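Local coordinates for protein YPM (Yersinia pseudotuberculosis, PDB 1PM4) that acts as a superantigen, a secreted mitogenic toxin that probably stimulates T cells by bridging their receptors to MHC class II molecules, at residues Thr12-Glu18 with Lys89-Thr95; Ala45-Leu51 with Glu62-Ile68; Trp84-Ile88 with Leu100-His105. Residues are numbered along the deposited sequence.

YPM is a jelly roll of two four-stranded antiparallel sheets. Contact 1 lies at one end, where the chain leaves strand 6-13 for strand 18-23 and strand 84-90 for strand 96-103; both connections pass between the sheets. Contact 2, the hairpin of strands 47-54 and 59-67, is nested between the two segments of contact 1 and closes before contact 3 begins. Contact 3 spans the sandwich from strand 84-90 to strand 96-103. Centres lie about 13 Å (1 and 2), 18 Å (1 and 3) and 11 Å (2 and 3) apart. Contacts 1 and 3 share strand 84-90, whose neighbour in the same sheet is strand 47-54 of contact 2, and their segments alternate along the chain.

Contact 1: Thr12-Glu18 with Lys89-Thr95; sequences TIQGKGE and KNNSSET
Two sheet-to-sheet connections interlock here, the t rotamer of Asn-90 reaching from the second into the first: Asn-90 ND2 donates to Gln-14 O (3.1 Å) and to Glu-94 O (3.0 Å), while Asn-90 OD1 accepts from Ser-92 N (3.0 Å) in an Asx turn. Ser-92 OG (chi1 t) accepts from Glu-94 N (2.9 Å) in an ST turn. Gln-14 to Gly-17 form a type II turn closed by Gly-17 N to Gln-14 O (2.9 Å), with Lys-16 at phi/psi 61/8. Gly-15 fits because a CB would clash with Ser-93 O. Lys-16 N bonds Ser-92 O (2.9 Å), and its m, m, t, t chain puts Lys-16 NZ 2.5 Å from Asn-91 O. Lys-89 (t, p, t, t) sends NZ to Lys-16 O (2.6 Å). Antiparallel pairing starts with Asn-90 N to Gly-17 O (2.9 Å) and the non-hydrogen-bonded pair Glu-18/Lys-89. Thr-95 OG1 accepts from Gly-15 N (3.3 Å). With amide and ammonium groups satisfying turn carbonyls, polar bonds dominate over apolar burial.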
loop_
_atom_site.group_PDB
_atom_site.type_symbol
_atom_site.label_atom_id
_atom_site.label_comp_id
_atom_site.label_asym_id
_atom_site.label_seq_id
_atom_site.Cartn_x
_atom_site.Cartn_y
_atom_site.Cartn_z
ATOM N N THR A 12 10.431 -16.388 -20.356
ATOM C CA THR A 12 11.516 -15.508 -20.696
ATOM C C THR A 12 10.928 -14.146 -20.973
ATOM O O THR A 12 9.858 -14.076 -21.594
ATOM C CB THR A 12 12.172 -16.032 -22.000
ATOM O OG1 THR A 12 12.687 -17.376 -21.778
ATOM C CG2 THR A 12 13.353 -15.211 -22.361
ATOM N N ILE A 13 11.550 -13.095 -20.424
ATOM C CA ILE A 13 10.991 -11.743 -20.608
ATOM C C ILE A 13 12.024 -10.913 -21.294
ATOM O O ILE A 13 13.193 -10.790 -20.872
ATOM C CB ILE A 13 10.528 -11.141 -19.265
ATOM C CG1 ILE A 13 9.830 -9.809 -19.515
ATOM C CG2 ILE A 13 11.668 -11.104 -18.213
ATOM C CD1 ILE A 13 9.145 -9.259 -18.295
ATOM N N GLN A 14 11.669 -10.408 -22.447
ATOM C CA GLN A 14 12.573 -9.600 -23.228
ATOM C C GLN A 14 13.011 -8.317 -22.512
ATOM O O GLN A 14 12.350 -7.848 -21.575
ATOM C CB GLN A 14 11.879 -9.259 -24.558
ATOM C CG GLN A 14 11.864 -10.525 -25.456
ATOM C CD GLN A 14 10.712 -10.537 -26.445
ATOM O OE1 GLN A 14 9.701 -9.852 -26.229
ATOM N NE2 GLN A 14 10.885 -11.263 -27.534
ATOM N N GLY A 15 14.127 -7.755 -22.957
ATOM C CA GLY A 15 14.575 -6.456 -22.433
ATOM C C GLY A 15 13.439 -5.425 -22.398
ATOM O O GLY A 15 12.722 -5.265 -23.400
ATOM N N LYS A 16 13.298 -4.749 -21.245
ATOM C CA LYS A 16 12.293 -3.726 -20.990
ATOM C C LYS A 16 10.853 -4.222 -21.112
ATOM O O LYS A 16 9.945 -3.398 -20.895
ATOM C CB LYS A 16 12.547 -2.502 -21.903
ATOM C CG LYS A 16 13.929 -1.920 -21.860
ATOM C CD LYS A 16 14.272 -1.474 -20.412
ATOM C CE LYS A 16 15.534 -0.669 -20.297
ATOM N NZ LYS A 16 16.009 -0.515 -18.954
ATOM N N GLY A 17 10.642 -5.529 -21.274
ATOM C CA GLY A 17 9.302 -6.038 -21.471
ATOM C C GLY A 17 8.486 -6.073 -20.174
ATOM O O GLY A 17 9.033 -5.942 -19.034
ATOM N N GLU A 18 7.182 -6.252 -20.330
ATOM C CA GLU A 18 6.304 -6.444 -19.196
ATOM C C GLU A 18 5.426 -7.642 -19.497
ATOM O O GLU A 18 4.957 -7.773 -20.655
ATOM C CB GLU A 18 5.491 -5.219 -18.845
ATOM C CG GLU A 18 4.731 -4.573 -19.964
ATOM C CD GLU A 18 3.889 -3.378 -19.535
ATOM O OE1 GLU A 18 4.474 -2.542 -18.822
ATOM O OE2 GLU A 18 2.720 -3.195 -19.990
ATOM N N LYS A 89 7.854 -6.558 -14.538
ATOM C CA LYS A 89 8.518 -5.584 -15.355
ATOM C C LYS A 89 10.006 -5.914 -15.401
ATOM O O LYS A 89 10.622 -6.029 -14.353
ATOM C CB LYS A 89 8.291 -4.163 -14.862
ATOM C CG LYS A 89 9.050 -3.078 -15.677
ATOM C CD LYS A 89 8.851 -3.033 -17.243
ATOM C CE LYS A 89 9.714 -1.982 -17.972
ATOM N NZ LYS A 89 9.249 -1.472 -19.369
ATOM N N ASN A 90 10.555 -6.061 -16.610
ATOM C CA ASN A 90 11.991 -6.195 -16.763
ATOM C C ASN A 90 12.644 -4.826 -16.851
ATOM O O ASN A 90 12.408 -4.085 -17.809
ATOM C CB ASN A 90 12.317 -7.073 -17.965
ATOM C CG ASN A 90 13.787 -7.355 -18.060
ATOM O OD1 ASN A 90 14.548 -6.963 -17.156
ATOM N ND2 ASN A 90 14.202 -8.035 -19.101
ATOM N N ASN A 91 13.337 -4.417 -15.794
ATOM C CA ASN A 91 13.977 -3.090 -15.758
ATOM C C ASN A 91 15.267 -3.051 -16.569
ATOM O O ASN A 91 15.793 -1.962 -16.919
ATOM C CB ASN A 91 14.273 -2.780 -14.303
ATOM C CG ASN A 91 13.061 -2.736 -13.447
ATOM O OD1 ASN A 91 12.034 -2.137 -13.835
ATOM N ND2 ASN A 91 13.144 -3.344 -12.275
ATOM N N SER A 92 15.818 -4.220 -16.838
ATOM C CA SER A 92 17.040 -4.368 -17.618
ATOM C C SER A 92 16.771 -4.458 -19.109
ATOM O O SER A 92 15.667 -4.850 -19.540
ATOM C CB SER A 92 17.762 -5.673 -17.186
ATOM O OG SER A 92 18.906 -5.974 -17.934
ATOM N N SER A 93 17.772 -4.095 -19.919
ATOM C CA SER A 93 17.709 -4.331 -21.352
ATOM C C SER A 93 18.024 -5.807 -21.716
ATOM O O SER A 93 17.877 -6.212 -22.844
ATOM C CB SER A 93 18.602 -3.380 -22.099
ATOM O OG SER A 93 18.237 -2.071 -21.754
ATOM N N GLU A 94 18.484 -6.593 -20.744
ATOM C CA GLU A 94 18.839 -7.990 -20.926
ATOM C C GLU A 94 17.651 -8.915 -20.882
ATOM O O GLU A 94 16.928 -8.996 -19.878
ATOM C CB GLU A 94 19.876 -8.422 -19.882
ATOM C CG GLU A 94 20.410 -9.829 -20.065
ATOM C CD GLU A 94 21.668 -10.127 -19.205
ATOM O OE1 GLU A 94 22.378 -11.040 -19.563
ATOM O OE2 GLU A 94 21.866 -9.529 -18.142
ATOM N N THR A 95 17.448 -9.645 -21.974
ATOM C CA THR A 95 16.418 -10.656 -22.035
ATOM C C THR A 95 16.774 -11.734 -21.052
ATOM O O THR A 95 17.946 -12.175 -21.012
ATOM C CB THR A 95 16.340 -11.231 -23.452
ATOM O OG1 THR A 95 15.844 -10.178 -24.320
ATOM C CG2 THR A 95 15.343 -12.372 -23.499
HETATM O O HOH W 1 19.098 -0.559 -19.941
#

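Contact 2: Ala45-Leu51 with Glu62-Ile68; sequences ADMTLIL and EIKRNDI
Leu-49 and Leu-51, both t,p, form the apolar centre with Met-47: Leu-49 packs on Trp-86 and Leu-100, Leu-51 on Trp-84 and Trp-86. Flanking them, Leu-51 CD2 meets Ile-63 CD1 at 3.7 Å and the small methyl Ala-45 CB lets Ile-68 CD1 approach to 3.6 Å. The jelly-roll hairpin here is antiparallel, strand axes 4.8 Å apart at 161°. Leu-49 and Asn-66 form a hydrogen-bonded pair (N to O 2.9 Å both ways), flanked by the non-hydrogen-bonded pairs Thr-48/Asp-67 and Ile-50/Arg-65. Ile-63 N bonds Leu-51 O (2.8 Å) and Leu-51 N bonds Lys-64 O (3.0 Å), a classic beta bulge with Ile-63 at phi/psi -88/-54. Arg-65 (chi1 p) lays its guanidinium over Ile-50 CD1 and forms a bidentate salt bridge, NH2 to Glu-62 OE1 and NE to Glu-62 OE2 both 2.9 Å. Glu-62 also hydrogen-bonds Tyr-74 and Glu-75 of the second subunit. At the polar edge a water meets Met-47 O (3.1 Å), Thr-48 OG1 (2.8 Å) and Asp-67 OD1 (2.6 Å); Asn-91 also bonds Thr-48.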
loop_
_atom_site.group_PDB
_atom_site.type_symbol
_atom_site.label_atom_id
_atom_site.label_comp_id
_atom_site.label_asym_id
_atom_site.label_seq_id
_atom_site.Cartn_x
_atom_site.Cartn_y
_atom_site.Cartn_z
ATOM N N ALA A 45 19.586 -10.334 -12.878
ATOM C CA ALA A 45 18.281 -9.840 -13.261
ATOM C C ALA A 45 17.870 -8.641 -12.433
ATOM O O ALA A 45 18.149 -8.577 -11.198
ATOM C CB ALA A 45 17.288 -10.963 -13.106
ATOM N N ASP A 46 17.219 -7.674 -13.087
ATOM C CA ASP A 46 16.689 -6.491 -12.454
ATOM C C ASP A 46 15.217 -6.344 -12.857
ATOM O O ASP A 46 14.935 -5.978 -14.036
ATOM C CB ASP A 46 17.456 -5.299 -12.934
ATOM C CG ASP A 46 17.026 -4.025 -12.269
ATOM O OD1 ASP A 46 16.029 -3.970 -11.518
ATOM O OD2 ASP A 46 17.718 -2.991 -12.503
ATOM N N MET A 47 14.288 -6.802 -11.986
ATOM C CA MET A 47 12.845 -6.861 -12.291
ATOM C C MET A 47 12.013 -6.418 -11.090
ATOM O O MET A 47 12.455 -6.438 -9.917
ATOM C CB MET A 47 12.427 -8.304 -12.642
ATOM C CG MET A 47 13.211 -8.835 -13.796
ATOM S SD MET A 47 12.567 -10.559 -14.116
ATOM C CE MET A 47 13.821 -11.105 -15.198
ATOM N N THR A 48 10.830 -5.925 -11.406
ATOM C CA THR A 48 9.869 -5.530 -10.419
ATOM C C THR A 48 8.610 -6.303 -10.558
ATOM O O THR A 48 8.163 -6.546 -11.654
ATOM C CB THR A 48 9.629 -3.972 -10.560
ATOM O OG1 THR A 48 10.868 -3.269 -10.325
ATOM C CG2 THR A 48 8.643 -3.458 -9.503
ATOM N N LEU A 49 8.070 -6.709 -9.425
ATOM C CA LEU A 49 6.779 -7.380 -9.368
ATOM C C LEU A 49 5.745 -6.447 -8.733
ATOM O O LEU A 49 5.938 -5.964 -7.604
ATOM C CB LEU A 49 6.915 -8.594 -8.481
ATOM C CG LEU A 49 5.654 -9.416 -8.286
ATOM C CD1 LEU A 49 5.134 -10.066 -9.572
ATOM C CD2 LEU A 49 5.842 -10.549 -7.234
ATOM N N ILE A 50 4.649 -6.262 -9.435
ATOM C CA ILE A 50 3.588 -5.383 -8.977
ATOM C C ILE A 50 2.303 -6.193 -8.896
ATOM O O ILE A 50 1.947 -6.904 -9.828
ATOM C CB ILE A 50 3.394 -4.214 -9.932
ATOM C CG1 ILE A 50 4.697 -3.480 -10.149
ATOM C CG2 ILE A 50 2.332 -3.267 -9.376
ATOM C CD1 ILE A 50 4.639 -2.511 -11.350
ATOM N N LEU A 51 1.640 -6.151 -7.736
ATOM C CA LEU A 51 0.316 -6.700 -7.538
ATOM C C LEU A 51 -0.743 -5.658 -7.836
ATOM O O LEU A 51 -0.757 -4.554 -7.239
ATOM C CB LEU A 51 0.182 -7.242 -6.087
ATOM C CG LEU A 51 -1.244 -7.736 -5.719
ATOM C CD1 LEU A 51 -1.846 -8.849 -6.665
ATOM C CD2 LEU A 51 -1.284 -8.162 -4.303
ATOM N N GLU A 62 -2.673 -0.633 -8.451
ATOM C CA GLU A 62 -1.604 -1.277 -7.686
ATOM C C GLU A 62 -1.941 -1.387 -6.185
ATOM O O GLU A 62 -2.421 -0.461 -5.587
ATOM C CB GLU A 62 -0.320 -0.503 -7.905
ATOM C CG GLU A 62 0.791 -0.869 -6.954
ATOM C CD GLU A 62 2.101 -0.220 -7.371
ATOM O OE1 GLU A 62 2.177 0.396 -8.457
ATOM O OE2 GLU A 62 3.063 -0.370 -6.613
ATOM N N ILE A 63 -1.727 -2.540 -5.601
ATOM C CA ILE A 63 -1.705 -2.724 -4.156
ATOM C C ILE A 63 -0.354 -2.496 -3.576
ATOM O O ILE A 63 -0.201 -1.735 -2.602
ATOM C CB ILE A 63 -2.136 -4.204 -3.778
ATOM C CG1 ILE A 63 -3.527 -4.468 -4.298
ATOM C CG2 ILE A 63 -2.007 -4.407 -2.254
ATOM C CD1 ILE A 63 -4.104 -5.805 -3.954
ATOM N N LYS A 64 0.660 -3.187 -4.103
ATOM C CA LYS A 64 2.013 -3.035 -3.632
ATOM C C LYS A 64 2.940 -3.650 -4.664
ATOM O O LYS A 64 2.468 -4.270 -5.575
ATOM C CB LYS A 64 2.284 -3.763 -2.308
ATOM C CG LYS A 64 1.941 -5.199 -2.336
ATOM C CD LYS A 64 2.350 -5.869 -0.963
ATOM C CE LYS A 64 1.310 -5.926 0.102
ATOM N NZ LYS A 64 2.139 -6.250 1.439
ATOM N N ARG A 65 4.225 -3.463 -4.444
ATOM C CA ARG A 65 5.278 -3.954 -5.320
ATOM C C ARG A 65 6.531 -4.363 -4.596
ATOM O O ARG A 65 6.818 -3.936 -3.476
ATOM C CB ARG A 65 5.663 -2.920 -6.401
ATOM C CG ARG A 65 6.390 -1.705 -5.858
ATOM C CD ARG A 65 6.859 -0.714 -6.892
ATOM N NE ARG A 65 5.750 -0.200 -7.683
ATOM C CZ ARG A 65 5.889 0.371 -8.862
ATOM N NH1 ARG A 65 7.100 0.562 -9.362
ATOM N NH2 ARG A 65 4.822 0.856 -9.526
ATOM N N ASN A 66 7.338 -5.189 -5.239
ATOM C CA ASN A 66 8.585 -5.626 -4.611
ATOM C C ASN A 66 9.615 -5.860 -5.673
ATOM O O ASN A 66 9.281 -6.103 -6.871
ATOM C CB ASN A 66 8.348 -6.920 -3.797
ATOM C CG ASN A 66 7.664 -6.698 -2.468
ATOM O OD1 ASN A 66 6.407 -6.791 -2.350
ATOM N ND2 ASN A 66 8.489 -6.463 -1.418
ATOM N N ASP A 67 10.868 -5.877 -5.282
ATOM C CA ASP A 67 11.908 -6.232 -6.197
ATOM C C ASP A 67 11.914 -7.747 -6.405
ATOM O O ASP A 67 11.289 -8.498 -5.662
ATOM C CB ASP A 67 13.274 -5.810 -5.638
ATOM C CG ASP A 67 13.347 -4.336 -5.306
ATOM O OD1 ASP A 67 12.861 -3.467 -6.094
ATOM O OD2 ASP A 67 13.880 -3.981 -4.223
ATOM N N ILE A 68 12.677 -8.157 -7.382
ATOM C CA ILE A 68 13.010 -9.582 -7.606
ATOM C C ILE A 68 13.533 -10.181 -6.308
ATOM O O ILE A 68 14.199 -9.495 -5.518
ATOM C CB ILE A 68 13.967 -9.734 -8.853
ATOM C CG1 ILE A 68 13.991 -11.181 -9.345
ATOM C CG2 ILE A 68 15.349 -9.153 -8.589
ATOM C CD1 ILE A 68 14.893 -11.418 -10.512
HETATM O O HOH W 2 13.091 -3.600 -8.722
#

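Contact 3: Trp84-Ile88 with Leu100-His105; sequences WIWKI and LDATVH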
loop_
_atom_site.group_PDB
_atom_site.type_symbol
_atom_site.label_atom_id
_atom_site.label_comp_id
_atom_site.label_asym_id
_atom_site.label_seq_id
_atom_site.Cartn_x
_atom_site.Cartn_y
_atom_site.Cartn_z
ATOM N N TRP A 84 -6.884 -10.728 -9.604
ATOM C CA TRP A 84 -5.675 -9.967 -9.351
ATOM C C TRP A 84 -4.785 -10.200 -10.536
ATOM O O TRP A 84 -4.943 -11.200 -11.243
ATOM C CB TRP A 84 -5.018 -10.448 -8.054
ATOM C CG TRP A 84 -4.678 -11.845 -7.957
ATOM C CD1 TRP A 84 -3.561 -12.432 -8.408
ATOM C CD2 TRP A 84 -5.442 -12.888 -7.283
ATOM N NE1 TRP A 84 -3.557 -13.761 -8.090
ATOM C CE2 TRP A 84 -4.702 -14.081 -7.399
ATOM C CE3 TRP A 84 -6.661 -12.908 -6.587
ATOM C CZ2 TRP A 84 -5.147 -15.334 -6.875
ATOM C CZ3 TRP A 84 -7.122 -14.137 -6.046
ATOM C CH2 TRP A 84 -6.356 -15.332 -6.193
ATOM N N ILE A 85 -3.840 -9.298 -10.725
ATOM C CA ILE A 85 -2.752 -9.448 -11.693
ATOM C C ILE A 85 -1.411 -9.221 -11.052
ATOM O O ILE A 85 -1.174 -8.250 -10.274
ATOM C CB ILE A 85 -2.945 -8.473 -12.831
ATOM C CG1 ILE A 85 -4.082 -8.956 -13.704
ATOM C CG2 ILE A 85 -1.640 -8.279 -13.730
ATOM C CD1 ILE A 85 -4.469 -7.854 -14.663
ATOM N N TRP A 86 -0.507 -10.131 -11.368
ATOM C CA TRP A 86 0.898 -9.977 -11.123
ATOM C C TRP A 86 1.548 -9.384 -12.393
ATOM O O TRP A 86 1.527 -10.018 -13.434
ATOM C CB TRP A 86 1.524 -11.346 -10.886
ATOM C CG TRP A 86 0.875 -12.083 -9.761
ATOM C CD1 TRP A 86 0.189 -13.260 -9.894
ATOM C CD2 TRP A 86 0.986 -11.831 -8.350
ATOM N NE1 TRP A 86 -0.274 -13.661 -8.675
ATOM C CE2 TRP A 86 0.214 -12.854 -7.692
ATOM C CE3 TRP A 86 1.540 -10.838 -7.577
ATOM C CZ2 TRP A 86 0.043 -12.901 -6.354
ATOM C CZ3 TRP A 86 1.329 -10.871 -6.180
ATOM C CH2 TRP A 86 0.606 -11.931 -5.584
ATOM N N LYS A 87 2.074 -8.174 -12.296
ATOM C CA LYS A 87 2.810 -7.595 -13.396
ATOM C C LYS A 87 4.311 -7.675 -13.147
ATOM O O LYS A 87 4.790 -7.206 -12.116
ATOM C CB LYS A 87 2.414 -6.127 -13.535
ATOM C CG LYS A 87 3.156 -5.379 -14.560
ATOM C CD LYS A 87 2.512 -4.016 -14.884
ATOM C CE LYS A 87 3.252 -3.316 -15.916
ATOM N NZ LYS A 87 2.817 -1.833 -16.139
ATOM N N ILE A 88 5.003 -8.274 -14.071
ATOM C CA ILE A 88 6.448 -8.450 -14.066
ATOM C C ILE A 88 7.002 -7.442 -15.043
ATOM O O ILE A 88 6.715 -7.515 -16.261
ATOM C CB ILE A 88 6.873 -9.886 -14.544
ATOM C CG1 ILE A 88 6.260 -10.952 -13.592
ATOM C CG2 ILE A 88 8.367 -10.031 -14.547
ATOM C CD1 ILE A 88 6.209 -12.370 -14.156
ATOM N N LEU A 100 7.827 -17.180 -11.555
ATOM C CA LEU A 100 6.976 -16.518 -10.563
ATOM C C LEU A 100 6.292 -17.662 -9.779
ATOM O O LEU A 100 5.497 -18.398 -10.355
ATOM C CB LEU A 100 5.923 -15.716 -11.283
ATOM C CG LEU A 100 5.028 -14.925 -10.338
ATOM C CD1 LEU A 100 5.759 -13.812 -9.652
ATOM C CD2 LEU A 100 3.775 -14.398 -11.017
ATOM N N ASP A 101 6.572 -17.752 -8.509
ATOM C CA ASP A 101 5.820 -18.595 -7.617
ATOM C C ASP A 101 4.665 -17.773 -7.097
ATOM O O ASP A 101 4.873 -16.657 -6.598
ATOM C CB ASP A 101 6.646 -19.015 -6.450
ATOM C CG ASP A 101 7.860 -19.790 -6.802
ATOM O OD1 ASP A 101 8.011 -20.356 -7.903
ATOM O OD2 ASP A 101 8.799 -19.806 -5.975
ATOM N N ALA A 102 3.447 -18.244 -7.283
ATOM C CA ALA A 102 2.240 -17.489 -6.810
ATOM C C ALA A 102 1.088 -18.347 -6.360
ATOM O O ALA A 102 0.822 -19.398 -6.933
ATOM C CB ALA A 102 1.736 -16.653 -7.947
ATOM N N THR A 103 0.370 -17.848 -5.384
ATOM C CA THR A 103 -0.902 -18.420 -4.979
ATOM C C THR A 103 -1.815 -18.544 -6.170
ATOM O O THR A 103 -1.943 -17.612 -6.910
ATOM C CB THR A 103 -1.597 -17.482 -3.987
ATOM O OG1 THR A 103 -0.785 -17.315 -2.860
ATOM C CG2 THR A 103 -2.856 -18.185 -3.435
ATOM N N VAL A 104 -2.357 -19.726 -6.402
ATOM C CA VAL A 104 -3.403 -19.862 -7.391
ATOM C C VAL A 104 -4.645 -20.453 -6.767
ATOM O O VAL A 104 -4.595 -21.151 -5.769
ATOM C CB VAL A 104 -2.998 -20.692 -8.594
ATOM C CG1 VAL A 104 -1.851 -20.017 -9.322
ATOM C CG2 VAL A 104 -2.590 -22.074 -8.206
ATOM N N HIS A 105 -5.770 -20.187 -7.401
ATOM C CA HIS A 105 -6.989 -20.752 -6.869
ATOM C C HIS A 105 -7.389 -22.006 -7.590
ATOM O O HIS A 105 -7.889 -22.933 -6.972
ATOM C CB HIS A 105 -8.099 -19.720 -6.803
ATOM C CG HIS A 105 -8.311 -19.224 -5.414
ATOM N ND1 HIS A 105 -7.611 -18.151 -4.912
ATOM C CD2 HIS A 105 -9.055 -19.703 -4.390
ATOM C CE1 HIS A 105 -7.942 -17.958 -3.654
ATOM N NE2 HIS A 105 -8.817 -18.889 -3.308
HETATM O O HOH W 3 -1.901 -16.035 -9.093
#
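Strands 84-88 and 100-103 run antiparallel at 168°, but their axes stay 10.0 Å apart, too far for backbone pairing. The nearest CA atoms, Trp-86 with Ala-102 and Ile-88 with Leu-100, are each 8.8 Å apart, so side chains must fill the gap. Extended backbone makes them alternate: Trp-84, Trp-86 and Ile-88 point inward, while Lys-87 points away and its NZ forms a salt bridge with Glu-75 of the second subunit. Leu-100 CD2 packs on Trp-86 CB at 3.8 Å, and Ile-88 CD1 lies 4.4 Å from Leu-100 CB. Ala-102 CB, small enough to leave space for an indole, sits 3.7 Å from Trp-86 NE1. Large rings suit so wide a gap, yet each carries an N-H to be satisfied. One water does this, accepting from Trp-84 NE1 (3.0 Å) and Trp-86 NE1 (2.9 Å) and donating to Thr-103 O (2.7 Å). At the outer end, Trp-84 CH2 meets His-105 ND1 at 3.3 Å, rim to rim with ring planes at 62°. Leu-34 and Ala-36 of strand 32-39 help enclose the tryptophans. Such face-to-face packing of two antiparallel sheets through apolar residues is the hydrophobic core of a jelly-roll beta sandwich.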